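Local coordinates for protein putative peptidyl-arginine deiminase (Chlorobium tepidum, PDB 1XKN) that probably hydrolyses the guanidinium group of arginine-like substrates, as an agmatine or peptidyl-arginine deiminase, at residues Phe40-Tyr45 with Lys71-Glu76; Gln46-Glu51 with Glu81-His86; Ala159-Gly164 with Ala222-Glu227; Ala165-Thr170 with Lys201-Gly206. All blocks are in the same frame, centred on the assembly; numbering follows the deposited sequence.

Contact 1 (Phe40-Tyr45 with Lys71-Glu76); sequences FAELAY and KERDPE
Arg-73, at the C-terminal end of helix 60-73, lies against Ala-41, Glu-42 and Tyr-45 of helix 36-50, and this helix-helix contact at the protein surface shows how one long side chain can lie across a neighbouring helix, meeting these residues by van der Waals contact, a long charge pair and water bridges. Its CB meets CB of Tyr-45 at 3.8 Å, and its CG approaches the carbonyl O of Ala-41. The chain bends at chi2 (-70°), which sets CD near CA of Glu-42, and the guanidinium then spreads over that residue, with CB of Glu-42 3.5 Å above the centre of its plane. The charge pairing is long: OE2 of Glu-42 is 3.9 Å from NH2 of Arg-73 and well out of the guanidinium plane, leaving water 1 to link NH1 to the carboxylate. NH2 itself donates to the carbonyl of Ala-38, one turn before Glu-42 on helix 36-50. The carbonyl O of Arg-73 sits over one face of the Tyr-45 ring, offset toward the rim, and water 2 joins this oxygen, at 2.7 Å, to the phenol OH. Next in sequence, Asp-74 has its OD1 and OD2 held by the backbone N-H groups of Lys-78 and Tyr-79, and sets CB 4.0 Å from CD1 of Tyr-45.

Contact 2 (Gln46-Glu51 with Glu81-His86); sequences QLSRSE and ERIVFH
Two carbonyls near the end of helix 36-50 are gripped by a single nitrogen, NH1 of Arg-82. The stronger bond runs from NH1 to the carbonyl O of Ser-48, 2.8 Å long with an N-H...O angle of 155°; NH1 lies in the carbonyl plane, while the oxygen is tilted 16° from the guanidinium plane. A weak bond of 3.2 Å reaches from the same NH1 to the carbonyl O of Arg-49. The arginine chain is extended from CG to NE, and on the way its CD passes 3.0 Å from the Ser-48 oxygen, while its CB stands near the carbonyl O of Glu-51. A cation at the carbonyl end of a helix would be expected to ease the build-up of partial negative charge there.

A small apolar contact accompanies this grip, in which CB of Ser-48 meets CG1 of Ile-83 at 3.9 Å. The Ser-48 hydroxyl is turned to its own helix, OG lying between the backbone N and the carbonyl carbon (chi1 70°) and bonding to the carbonyl of Tyr-45. Ile-83 also packs on Leu-70 of helix 60-73 and Ile-55 of strand 52-57. Strand 52-57 pairs in parallel with strand 83-87, with helix 60-73 between them in sequence; the contact thus fastens the helix end, through the arginine just before it, to the start of edge strand 83-87 in a beta-alpha-beta unit.

Contact 3 (Ala159-Gly164 with Ala222-Glu227); sequences AIDVNG and ARFVNE
Asp-161 supplies both carboxylate oxygens to consecutive residues of strand 222-224. OD1 accepts the backbone N-H of Phe-224 at 2.7 Å, and OD2 takes NE of Arg-223 at 2.8 Å in a salt bridge. Both donors come from above the carboxylate plane, by about 40°, yet OD2 lies close to the plane of the guanidinium, and the two flat groups are turned steeply against each other. Bends at chi2 and chi3 of Arg-223 fold the chain back so that NE reaches the acid. The rest of the guanidinium is held elsewhere, NH1 by Glu-11 and NH2 by the carbonyls of Ala-287 and Phe-289. Water 3 gives hydrogen bonds to OD2 of Asp-161 and the carbonyl O of Phe-224. A side-chain amide hydrogen bond closes the far end: ND2 of Asn-163 donates to the carbonyl O of Glu-227 at 2.8 Å, nearly straight at 173° and on a lone pair of that oxygen. Its OD1 receives the N-H groups of Ala-165 and Leu-167.

The strands run in roughly the same direction, 28° apart, but with axes 6.5 Å from each other they belong to different three-stranded sheets, consistent with neighbouring modules of the alpha/beta propeller of this enzyme family, and side chains rather than a backbone ladder join the two.

The contacts of the Phe-224 ring come last. CB of Asn-163 makes a CH-pi contact over the ring centre, 3.4 Å from the centroid, while the carbonyl O of Asp-161 lies in plane at the ring edge, 3.7 Å from CE2.

Contact 4 (Ala165-Thr170 with Lys201-Gly206); sequences AGLLLT and KVLWLG
Leu-168 gives its N-H to the carbonyl O of Lys-201 and receives Leu-203 N on its own carbonyl O at 2.8 Å. Thr-170 does the same farther along, its N bonding to Leu-203 O and its O taking Leu-205 N at 2.9 Å. These two residues thus account for four of the five backbone bonds that join 165-170 to 201-206; the fifth, at the start of the ladder, runs from Lys-201 N to the carbonyl O of Gly-166 at 3.0 Å. Leu-169 N turns the other way, to Asp-161 of strand 160-162.

The polar side-chain ends find partners beyond this pair: Thr-170 OG1 bonds to the carbonyl of Ala-159, Lys-201 NZ to that of Thr-257, and Trp-204 NE1 to Glu-190. With OG1 anti to the backbone N (chi1 -170°), CG2 of Thr-170 makes a CH-pi contact over one face of the Trp-204 indole, 3.9 Å from the centroid of the six-membered ring. CG1 of Val-202 lies over the same indole, offset toward its rim. Leu-167, Lys-201, Leu-169 and Leu-203 share the opposite side of the sheet, where CD2 of Leu-167 rests against CB of Lys-201. CD1 of Leu-169 also reaches CG of Leu-205 at 3.6 Å. Helices 172-175 and 186-197 lie in the connection between the paired strands; with strand 160-162 antiparallel to 167-171, the order is consistent with a beta-beta-alpha-beta module of the family's propeller.

Along the chain the contacts fall into two groups. Contacts 1 and 2 alternate their segments, share helix 36-50 and have centres about 10 Å apart; they bind that helix to helix 60-73 and the strand after it. Contact 4 is nested inside the loop closed by contact 3, with centres about 8 Å apart, and strands 160-162 and 167-171 are neighbours in one sheet, which contact 3 joins to the sheet of strand 222-226. The groups are well separated: contacts 1 and 4 have centres about 36 Å apart, on opposite sides of the chain's centre. Contacts 1, 2 and 4 lie within alpha-beta units, whereas contact 3 ties two sheets together, consistent with the family's modular propeller.

Contact 1 (Phe40-Tyr45 with Lys71-Glu76)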
loop_
_atom_site.group_PDB
_atom_site.type_symbol
_atom_site.label_atom_id
_atom_site.label_comp_id
_atom_site.label_asym_id
_atom_site.label_seq_id
_atom_site.Cartn_x
_atom_site.Cartn_y
_atom_site.Cartn_z
ATOM N N PHE A 40 4.248 12.521 8.186
ATOM C CA PHE A 40 5.242 11.697 7.520
ATOM C C PHE A 40 6.453 11.486 8.423
ATOM O O PHE A 40 7.071 10.420 8.401
ATOM C CB PHE A 40 5.665 12.321 6.187
ATOM C CG PHE A 40 4.721 12.018 5.058
ATOM C CD1 PHE A 40 3.510 12.690 4.940
ATOM C CD2 PHE A 40 5.033 11.035 4.126
ATOM C CE1 PHE A 40 2.619 12.382 3.907
ATOM C CE2 PHE A 40 4.151 10.721 3.092
ATOM C CZ PHE A 40 2.944 11.396 2.983
ATOM N N ALA A 41 6.785 12.497 9.221
ATOM C CA ALA A 41 7.912 12.387 10.143
ATOM C C ALA A 41 7.590 11.327 11.193
ATOM O O ALA A 41 8.449 10.526 11.559
ATOM C CB ALA A 41 8.183 13.728 10.815
ATOM N N GLU A 42 6.346 11.318 11.669
ATOM C CA GLU A 42 5.926 10.340 12.665
ATOM C C GLU A 42 5.994 8.941 12.061
ATOM O O GLU A 42 6.469 8.001 12.696
ATOM C CB GLU A 42 4.500 10.635 13.138
ATOM C CG GLU A 42 3.997 9.668 14.205
ATOM C CD GLU A 42 2.636 10.050 14.754
ATOM O OE1 GLU A 42 2.136 9.335 15.647
ATOM O OE2 GLU A 42 2.067 11.063 14.294
ATOM N N LEU A 43 5.515 8.818 10.826
ATOM C CA LEU A 43 5.521 7.546 10.116
ATOM C C LEU A 43 6.948 7.058 9.893
ATOM O O LEU A 43 7.265 5.897 10.157
ATOM C CB LEU A 43 4.806 7.702 8.773
ATOM C CG LEU A 43 4.940 6.566 7.757
ATOM C CD1 LEU A 43 4.428 5.263 8.345
ATOM C CD2 LEU A 43 4.159 6.932 6.500
ATOM N N ALA A 44 7.808 7.947 9.405
ATOM C CA ALA A 44 9.200 7.592 9.154
ATOM C C ALA A 44 9.874 7.156 10.449
ATOM O O ALA A 44 10.643 6.194 10.460
ATOM C CB ALA A 44 9.942 8.776 8.541
ATOM N N TYR A 45 9.576 7.854 11.543
ATOM C CA TYR A 45 10.158 7.508 12.833
ATOM C C TYR A 45 9.736 6.108 13.255
ATOM O O TYR A 45 10.577 5.279 13.602
ATOM C CB TYR A 45 9.737 8.507 13.914
ATOM C CG TYR A 45 10.105 8.049 15.307
ATOM C CD1 TYR A 45 11.440 7.958 15.706
ATOM C CD2 TYR A 45 9.118 7.669 16.217
ATOM C CE1 TYR A 45 11.780 7.495 16.979
ATOM C CE2 TYR A 45 9.450 7.208 17.488
ATOM C CZ TYR A 45 10.781 7.124 17.860
ATOM O OH TYR A 45 11.110 6.666 19.115
ATOM N N LYS A 71 13.889 15.108 13.769
ATOM C CA LYS A 71 14.638 15.388 14.985
ATOM C C LYS A 71 13.686 15.617 16.163
ATOM O O LYS A 71 14.060 15.416 17.319
ATOM C CB LYS A 71 15.538 16.610 14.781
ATOM C CG LYS A 71 16.518 16.861 15.915
ATOM C CD LYS A 71 17.447 18.020 15.588
ATOM C CE LYS A 71 18.421 18.280 16.722
ATOM N NZ LYS A 71 19.259 17.082 17.017
ATOM N N GLU A 72 12.457 16.037 15.869
ATOM C CA GLU A 72 11.469 16.261 16.921
ATOM C C GLU A 72 10.937 14.920 17.412
ATOM O O GLU A 72 10.489 14.795 18.554
ATOM C CB GLU A 72 10.297 17.108 16.410
ATOM C CG GLU A 72 10.685 18.491 15.921
ATOM C CD GLU A 72 9.515 19.452 15.925
ATOM O OE1 GLU A 72 9.030 19.790 17.027
ATOM O OE2 GLU A 72 9.075 19.871 14.833
ATOM N N ARG A 73 10.987 13.918 16.540
ATOM C CA ARG A 73 10.514 12.581 16.880
ATOM C C ARG A 73 11.660 11.766 17.473
ATOM O O ARG A 73 11.451 10.912 18.337
ATOM C CB ARG A 73 9.991 11.870 15.629
ATOM C CG ARG A 73 8.939 12.640 14.846
ATOM C CD ARG A 73 7.621 12.727 15.592
ATOM N NE ARG A 73 6.598 13.390 14.787
ATOM C CZ ARG A 73 5.313 13.467 15.119
ATOM N NH1 ARG A 73 4.882 12.919 16.247
ATOM N NH2 ARG A 73 4.457 14.091 14.320
ATOM N N ASP A 74 12.874 12.045 17.003
ATOM C CA ASP A 74 14.075 11.340 17.444
ATOM C C ASP A 74 15.163 12.379 17.728
ATOM O O ASP A 74 16.111 12.526 16.955
ATOM C CB ASP A 74 14.536 10.398 16.326
ATOM C CG ASP A 74 15.503 9.332 16.806
ATOM O OD1 ASP A 74 16.055 9.464 17.921
ATOM O OD2 ASP A 74 15.717 8.361 16.050
ATOM N N PRO A 75 15.045 13.107 18.852
ATOM C CA PRO A 75 16.003 14.144 19.247
ATOM C C PRO A 75 17.470 13.723 19.285
ATOM O O PRO A 75 18.356 14.519 18.969
ATOM C CB PRO A 75 15.487 14.585 20.617
ATOM C CG PRO A 75 14.836 13.346 21.147
ATOM C CD PRO A 75 14.085 12.845 19.940
ATOM N N GLU A 76 17.726 12.478 19.663
ATOM C CA GLU A 76 19.096 11.986 19.741
ATOM C C GLU A 76 19.547 11.266 18.473
ATOM O O GLU A 76 20.713 10.891 18.345
ATOM C CB GLU A 76 19.244 11.050 20.942
ATOM C CG GLU A 76 18.766 11.652 22.258
ATOM C CD GLU A 76 19.411 12.991 22.560
ATOM O OE1 GLU A 76 20.656 13.047 22.655
ATOM O OE2 GLU A 76 18.673 13.990 22.703
HETATM O O HOH W 1 2.105 13.109 16.108
HETATM O O HOH W 2 12.300 9.101 20.185
#

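Contact 2 (Gln46-Glu51 with Glu81-His86)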
loop_
_atom_site.group_PDB
_atom_site.type_symbol
_atom_site.label_atom_id
_atom_site.label_comp_id
_atom_site.label_asym_id
_atom_site.label_seq_id
_atom_site.Cartn_x
_atom_site.Cartn_y
_atom_site.Cartn_z
ATOM N N GLN A 46 8.432 5.841 13.233
ATOM C CA GLN A 46 7.950 4.518 13.616
ATOM C C GLN A 46 8.600 3.450 12.739
ATOM O O GLN A 46 9.012 2.402 13.231
ATOM C CB GLN A 46 6.423 4.437 13.497
ATOM C CG GLN A 46 5.664 5.151 14.606
ATOM C CD GLN A 46 6.070 4.682 15.996
ATOM O OE1 GLN A 46 6.317 3.499 16.215
ATOM N NE2 GLN A 46 6.125 5.612 16.942
ATOM N N LEU A 47 8.699 3.713 11.440
ATOM C CA LEU A 47 9.313 2.750 10.537
ATOM C C LEU A 47 10.790 2.541 10.843
ATOM O O LEU A 47 11.297 1.421 10.737
ATOM C CB LEU A 47 9.157 3.198 9.083
ATOM C CG LEU A 47 7.736 3.165 8.520
ATOM C CD1 LEU A 47 7.715 3.844 7.164
ATOM C CD2 LEU A 47 7.249 1.730 8.416
ATOM N N SER A 48 11.481 3.612 11.230
ATOM C CA SER A 48 12.909 3.510 11.525
ATOM C C SER A 48 13.195 2.658 12.761
ATOM O O SER A 48 14.329 2.245 12.981
ATOM C CB SER A 48 13.537 4.907 11.685
ATOM O OG SER A 48 13.107 5.561 12.863
ATOM N N ARG A 49 12.169 2.396 13.562
ATOM C CA ARG A 49 12.337 1.568 14.749
ATOM C C ARG A 49 12.418 0.109 14.314
ATOM O O ARG A 49 12.991 -0.736 15.006
ATOM C CB ARG A 49 11.140 1.735 15.688
ATOM C CG ARG A 49 10.971 3.124 16.270
ATOM C CD ARG A 49 9.717 3.174 17.125
ATOM N NE ARG A 49 9.777 2.194 18.208
ATOM C CZ ARG A 49 8.727 1.521 18.665
ATOM N NH1 ARG A 49 7.527 1.717 18.132
ATOM N NH2 ARG A 49 8.873 0.649 19.656
ATOM N N SER A 50 11.853 -0.165 13.142
ATOM C CA SER A 50 11.775 -1.512 12.598
ATOM C C SER A 50 12.774 -1.879 11.506
ATOM O O SER A 50 13.317 -2.986 11.495
ATOM C CB SER A 50 10.357 -1.735 12.059
ATOM O OG SER A 50 10.256 -2.937 11.322
ATOM N N GLU A 51 13.016 -0.950 10.587
ATOM C CA GLU A 51 13.900 -1.240 9.473
ATOM C C GLU A 51 14.382 0.033 8.792
ATOM O O GLU A 51 14.079 1.147 9.233
ATOM C CB GLU A 51 13.141 -2.110 8.458
ATOM C CG GLU A 51 11.959 -1.377 7.794
ATOM C CD GLU A 51 10.717 -2.240 7.620
ATOM O OE1 GLU A 51 10.088 -2.173 6.540
ATOM O OE2 GLU A 51 10.347 -2.968 8.568
ATOM N N GLU A 81 20.598 6.704 11.305
ATOM C CA GLU A 81 21.336 5.995 10.260
ATOM C C GLU A 81 20.434 5.128 9.390
ATOM O O GLU A 81 20.796 4.791 8.264
ATOM C CB GLU A 81 22.422 5.101 10.867
ATOM C CG GLU A 81 23.577 5.838 11.539
ATOM C CD GLU A 81 23.156 6.539 12.809
ATOM O OE1 GLU A 81 22.411 5.930 13.601
ATOM O OE2 GLU A 81 23.584 7.693 13.021
ATOM N N ARG A 82 19.266 4.771 9.913
ATOM C CA ARG A 82 18.332 3.925 9.186
ATOM C C ARG A 82 17.490 4.681 8.167
ATOM O O ARG A 82 16.865 4.070 7.301
ATOM C CB ARG A 82 17.416 3.198 10.167
ATOM C CG ARG A 82 18.161 2.327 11.168
ATOM C CD ARG A 82 17.196 1.682 12.139
ATOM N NE ARG A 82 17.878 0.878 13.146
ATOM C CZ ARG A 82 17.253 0.215 14.116
ATOM N NH1 ARG A 82 15.930 0.261 14.205
ATOM N NH2 ARG A 82 17.952 -0.491 14.996
ATOM N N ILE A 83 17.467 6.007 8.264
ATOM C CA ILE A 83 16.692 6.800 7.321
ATOM C C ILE A 83 17.610 7.341 6.230
ATOM O O ILE A 83 18.442 8.218 6.469
ATOM C CB ILE A 83 15.953 7.945 8.040
ATOM C CG1 ILE A 83 14.992 7.349 9.073
ATOM C CG2 ILE A 83 15.200 8.802 7.030
ATOM C CD1 ILE A 83 14.194 8.357 9.862
ATOM N N VAL A 84 17.455 6.783 5.034
ATOM C CA VAL A 84 18.268 7.152 3.882
ATOM C C VAL A 84 17.467 7.946 2.852
ATOM O O VAL A 84 16.409 7.502 2.393
ATOM C CB VAL A 84 18.831 5.890 3.187
ATOM C CG1 VAL A 84 19.756 6.285 2.054
ATOM C CG2 VAL A 84 19.562 5.022 4.204
ATOM N N PHE A 85 17.981 9.116 2.481
ATOM C CA PHE A 85 17.314 9.970 1.499
ATOM C C PHE A 85 17.839 9.760 0.090
ATOM O O PHE A 85 19.029 9.526 -0.119
ATOM C CB PHE A 85 17.471 11.446 1.879
ATOM C CG PHE A 85 16.763 11.818 3.144
ATOM C CD1 PHE A 85 17.353 11.586 4.379
ATOM C CD2 PHE A 85 15.473 12.338 3.101
ATOM C CE1 PHE A 85 16.667 11.865 5.558
ATOM C CE2 PHE A 85 14.779 12.620 4.273
ATOM C CZ PHE A 85 15.376 12.381 5.504
ATOM N N HIS A 86 16.934 9.848 -0.878
ATOM C CA HIS A 86 17.291 9.687 -2.277
ATOM C C HIS A 86 16.733 10.849 -3.067
ATOM O O HIS A 86 15.566 11.211 -2.904
ATOM C CB HIS A 86 16.722 8.383 -2.839
ATOM C CG HIS A 86 17.192 7.163 -2.116
ATOM N ND1 HIS A 86 16.664 6.765 -0.906
ATOM C CD2 HIS A 86 18.174 6.280 -2.409
ATOM C CE1 HIS A 86 17.303 5.688 -0.486
ATOM N NE2 HIS A 86 18.224 5.373 -1.379
#

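Contact 3 (Ala159-Gly164 with Ala222-Glu227)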
loop_
_atom_site.group_PDB
_atom_site.type_symbol
_atom_site.label_atom_id
_atom_site.label_comp_id
_atom_site.label_asym_id
_atom_site.label_seq_id
_atom_site.Cartn_x
_atom_site.Cartn_y
_atom_site.Cartn_z
ATOM N N ALA A 159 -4.196 -1.209 -5.354
ATOM C CA ALA A 159 -5.343 -1.859 -5.979
ATOM C C ALA A 159 -5.271 -3.380 -5.918
ATOM O O ALA A 159 -6.217 -4.072 -6.306
ATOM C CB ALA A 159 -5.469 -1.403 -7.429
ATOM N N ILE A 160 -4.155 -3.905 -5.426
ATOM C CA ILE A 160 -3.986 -5.352 -5.318
ATOM C C ILE A 160 -3.448 -5.722 -3.937
ATOM O O ILE A 160 -2.889 -4.882 -3.235
ATOM C CB ILE A 160 -3.003 -5.901 -6.390
ATOM C CG1 ILE A 160 -1.628 -5.253 -6.223
ATOM C CG2 ILE A 160 -3.551 -5.632 -7.787
ATOM C CD1 ILE A 160 -0.537 -5.907 -7.051
ATOM N N ASP A 161 -3.637 -6.977 -3.543
ATOM C CA ASP A 161 -3.152 -7.472 -2.259
ATOM C C ASP A 161 -2.948 -8.975 -2.418
ATOM O O ASP A 161 -3.878 -9.695 -2.775
ATOM C CB ASP A 161 -4.166 -7.173 -1.152
ATOM C CG ASP A 161 -3.630 -7.489 0.233
ATOM O OD1 ASP A 161 -3.780 -8.642 0.683
ATOM O OD2 ASP A 161 -3.042 -6.583 0.859
ATOM N N VAL A 162 -1.730 -9.444 -2.166
ATOM C CA VAL A 162 -1.421 -10.864 -2.334
ATOM C C VAL A 162 -1.219 -11.633 -1.030
ATOM O O VAL A 162 -0.863 -11.053 -0.005
ATOM C CB VAL A 162 -0.160 -11.048 -3.217
ATOM C CG1 VAL A 162 -0.363 -10.357 -4.557
ATOM C CG2 VAL A 162 1.069 -10.477 -2.511
ATOM N N ASN A 163 -1.446 -12.944 -1.069
ATOM C CA ASN A 163 -1.276 -13.762 0.128
ATOM C C ASN A 163 0.106 -14.414 0.143
ATOM O O ASN A 163 0.453 -15.141 1.075
ATOM C CB ASN A 163 -2.385 -14.822 0.218
ATOM C CG ASN A 163 -2.117 -16.032 -0.653
ATOM O OD1 ASN A 163 -1.595 -15.913 -1.757
ATOM N ND2 ASN A 163 -2.489 -17.206 -0.160
ATOM N N GLY A 164 0.889 -14.142 -0.899
ATOM C CA GLY A 164 2.240 -14.677 -0.990
ATOM C C GLY A 164 2.336 -16.144 -1.352
ATOM O O GLY A 164 3.410 -16.744 -1.268
ATOM N N ALA A 222 -10.154 -4.508 2.149
ATOM C CA ALA A 222 -9.786 -5.876 2.487
ATOM C C ALA A 222 -8.294 -6.123 2.306
ATOM O O ALA A 222 -7.682 -5.620 1.357
ATOM C CB ALA A 222 -10.588 -6.845 1.633
ATOM N N ARG A 223 -7.716 -6.911 3.211
ATOM C CA ARG A 223 -6.281 -7.200 3.182
ATOM C C ARG A 223 -5.941 -8.603 3.685
ATOM O O ARG A 223 -6.542 -9.094 4.635
ATOM C CB ARG A 223 -5.540 -6.201 4.081
ATOM C CG ARG A 223 -5.747 -4.726 3.763
ATOM C CD ARG A 223 -4.905 -4.300 2.572
ATOM N NE ARG A 223 -3.500 -4.641 2.768
ATOM C CZ ARG A 223 -2.677 -3.997 3.589
ATOM N NH1 ARG A 223 -1.418 -4.391 3.708
ATOM N NH2 ARG A 223 -3.108 -2.949 4.273
ATOM N N PHE A 224 -4.971 -9.252 3.048
ATOM C CA PHE A 224 -4.535 -10.559 3.524
ATOM C C PHE A 224 -3.685 -10.273 4.764
ATOM O O PHE A 224 -2.929 -9.304 4.777
ATOM C CB PHE A 224 -3.663 -11.268 2.480
ATOM C CG PHE A 224 -4.436 -12.109 1.509
ATOM C CD1 PHE A 224 -5.075 -13.271 1.936
ATOM C CD2 PHE A 224 -4.542 -11.731 0.175
ATOM C CE1 PHE A 224 -5.815 -14.045 1.048
ATOM C CE2 PHE A 224 -5.277 -12.495 -0.718
ATOM C CZ PHE A 224 -5.917 -13.657 -0.283
ATOM N N VAL A 225 -3.824 -11.089 5.809
ATOM C CA VAL A 225 -3.023 -10.917 7.024
ATOM C C VAL A 225 -2.110 -12.130 7.172
ATOM O O VAL A 225 -1.103 -12.084 7.876
ATOM C CB VAL A 225 -3.888 -10.748 8.304
ATOM C CG1 VAL A 225 -4.542 -9.371 8.308
ATOM C CG2 VAL A 225 -4.935 -11.842 8.386
ATOM N N ASN A 226 -2.496 -13.220 6.517
ATOM C CA ASN A 226 -1.706 -14.444 6.471
ATOM C C ASN A 226 -2.171 -15.242 5.256
ATOM O O ASN A 226 -3.103 -14.837 4.557
ATOM C CB ASN A 226 -1.789 -15.268 7.774
ATOM C CG ASN A 226 -3.172 -15.802 8.067
ATOM O OD1 ASN A 226 -3.759 -16.524 7.268
ATOM N ND2 ASN A 226 -3.697 -15.456 9.242
ATOM N N GLU A 227 -1.508 -16.360 4.996
ATOM C CA GLU A 227 -1.798 -17.202 3.843
ATOM C C GLU A 227 -3.266 -17.508 3.550
ATOM O O GLU A 227 -3.666 -17.571 2.385
ATOM C CB GLU A 227 -1.016 -18.507 3.983
ATOM C CG GLU A 227 -0.722 -19.214 2.683
ATOM C CD GLU A 227 0.487 -20.121 2.800
ATOM O OE1 GLU A 227 0.400 -21.155 3.498
ATOM O OE2 GLU A 227 1.534 -19.781 2.212
HETATM O O HOH W 3 -1.564 -7.607 2.964
HETATM O O HOH W 4 2.328 -16.890 2.007
#

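Contact 4 (Ala165-Thr170 with Lys201-Gly206)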
loop_
_atom_site.group_PDB
_atom_site.type_symbol
_atom_site.label_atom_id
_atom_site.label_comp_id
_atom_site.label_asym_id
_atom_site.label_seq_id
_atom_site.Cartn_x
_atom_site.Cartn_y
_atom_site.Cartn_z
ATOM N N ALA A 165 1.217 -16.728 -1.765
ATOM C CA ALA A 165 1.202 -18.136 -2.125
ATOM C C ALA A 165 0.343 -18.415 -3.350
ATOM O O ALA A 165 -0.100 -19.546 -3.555
ATOM C CB ALA A 165 0.718 -18.969 -0.944
ATOM N N GLY A 166 0.092 -17.387 -4.154
ATOM C CA GLY A 166 -0.693 -17.598 -5.358
ATOM C C GLY A 166 -2.004 -16.848 -5.480
ATOM O O GLY A 166 -2.583 -16.795 -6.569
ATOM N N LEU A 167 -2.486 -16.280 -4.382
ATOM C CA LEU A 167 -3.736 -15.535 -4.417
ATOM C C LEU A 167 -3.491 -14.042 -4.512
ATOM O O LEU A 167 -2.517 -13.523 -3.969
ATOM C CB LEU A 167 -4.568 -15.810 -3.164
ATOM C CG LEU A 167 -4.902 -17.265 -2.833
ATOM C CD1 LEU A 167 -5.777 -17.293 -1.588
ATOM C CD2 LEU A 167 -5.607 -17.922 -4.005
ATOM N N LEU A 168 -4.383 -13.359 -5.220
ATOM C CA LEU A 168 -4.312 -11.911 -5.366
ATOM C C LEU A 168 -5.735 -11.383 -5.250
ATOM O O LEU A 168 -6.632 -11.801 -5.989
ATOM C CB LEU A 168 -3.692 -11.516 -6.713
ATOM C CG LEU A 168 -3.566 -10.009 -6.972
ATOM C CD1 LEU A 168 -2.394 -9.734 -7.902
ATOM C CD2 LEU A 168 -4.863 -9.462 -7.564
ATOM N N LEU A 169 -5.925 -10.479 -4.295
ATOM C CA LEU A 169 -7.221 -9.866 -4.029
ATOM C C LEU A 169 -7.263 -8.482 -4.675
ATOM O O LEU A 169 -6.311 -7.709 -4.562
ATOM C CB LEU A 169 -7.420 -9.737 -2.516
ATOM C CG LEU A 169 -8.770 -9.243 -2.003
ATOM C CD1 LEU A 169 -9.832 -10.286 -2.313
ATOM C CD2 LEU A 169 -8.699 -8.992 -0.498
ATOM N N THR A 170 -8.363 -8.172 -5.355
ATOM C CA THR A 170 -8.503 -6.870 -6.008
ATOM C C THR A 170 -9.980 -6.499 -6.094
ATOM O O THR A 170 -10.824 -7.172 -5.502
ATOM C CB THR A 170 -7.875 -6.898 -7.425
ATOM O OG1 THR A 170 -7.818 -5.569 -7.956
ATOM C CG2 THR A 170 -8.696 -7.775 -8.364
ATOM N N LYS A 201 -4.475 -17.359 -8.809
ATOM C CA LYS A 201 -5.906 -17.098 -8.721
ATOM C C LYS A 201 -6.181 -15.659 -8.322
ATOM O O LYS A 201 -5.629 -15.159 -7.343
ATOM C CB LYS A 201 -6.547 -18.047 -7.699
ATOM C CG LYS A 201 -8.070 -17.939 -7.590
ATOM C CD LYS A 201 -8.612 -18.953 -6.591
ATOM C CE LYS A 201 -10.132 -18.943 -6.532
ATOM N NZ LYS A 201 -10.642 -19.940 -5.538
ATOM N N VAL A 202 -7.034 -14.998 -9.095
ATOM C CA VAL A 202 -7.410 -13.625 -8.817
ATOM C C VAL A 202 -8.800 -13.612 -8.204
ATOM O O VAL A 202 -9.750 -14.158 -8.771
ATOM C CB VAL A 202 -7.423 -12.763 -10.098
ATOM C CG1 VAL A 202 -7.809 -11.331 -9.757
ATOM C CG2 VAL A 202 -6.055 -12.802 -10.763
ATOM N N LEU A 203 -8.908 -12.995 -7.034
ATOM C CA LEU A 203 -10.175 -12.901 -6.321
ATOM C C LEU A 203 -10.730 -11.498 -6.517
ATOM O O LEU A 203 -10.191 -10.526 -5.982
ATOM C CB LEU A 203 -9.951 -13.172 -4.831
ATOM C CG LEU A 203 -9.321 -14.514 -4.452
ATOM C CD1 LEU A 203 -8.974 -14.510 -2.975
ATOM C CD2 LEU A 203 -10.281 -15.651 -4.777
ATOM N N TRP A 204 -11.813 -11.393 -7.278
ATOM C CA TRP A 204 -12.413 -10.097 -7.563
ATOM C C TRP A 204 -13.531 -9.652 -6.634
ATOM O O TRP A 204 -14.632 -10.204 -6.668
ATOM C CB TRP A 204 -12.955 -10.066 -8.995
ATOM C CG TRP A 204 -11.924 -10.222 -10.057
ATOM C CD1 TRP A 204 -11.409 -11.389 -10.541
ATOM C CD2 TRP A 204 -11.303 -9.168 -10.800
ATOM N NE1 TRP A 204 -10.505 -11.126 -11.548
ATOM C CE2 TRP A 204 -10.418 -9.769 -11.722
ATOM C CE3 TRP A 204 -11.405 -7.770 -10.772
ATOM C CZ2 TRP A 204 -9.645 -9.023 -12.613
ATOM C CZ3 TRP A 204 -10.633 -7.025 -11.660
ATOM C CH2 TRP A 204 -9.762 -7.656 -12.567
ATOM N N LEU A 205 -13.250 -8.645 -5.812
ATOM C CA LEU A 205 -14.265 -8.093 -4.920
ATOM C C LEU A 205 -15.021 -7.048 -5.735
ATOM O O LEU A 205 -14.687 -6.810 -6.898
ATOM C CB LEU A 205 -13.624 -7.446 -3.691
ATOM C CG LEU A 205 -12.887 -8.414 -2.759
ATOM C CD1 LEU A 205 -12.278 -7.636 -1.597
ATOM C CD2 LEU A 205 -13.861 -9.465 -2.242
ATOM N N GLY A 206 -16.019 -6.414 -5.131
ATOM C CA GLY A 206 -16.813 -5.443 -5.863
ATOM C C GLY A 206 -16.457 -3.973 -5.772
ATOM O O GLY A 206 -15.422 -3.533 -6.278
#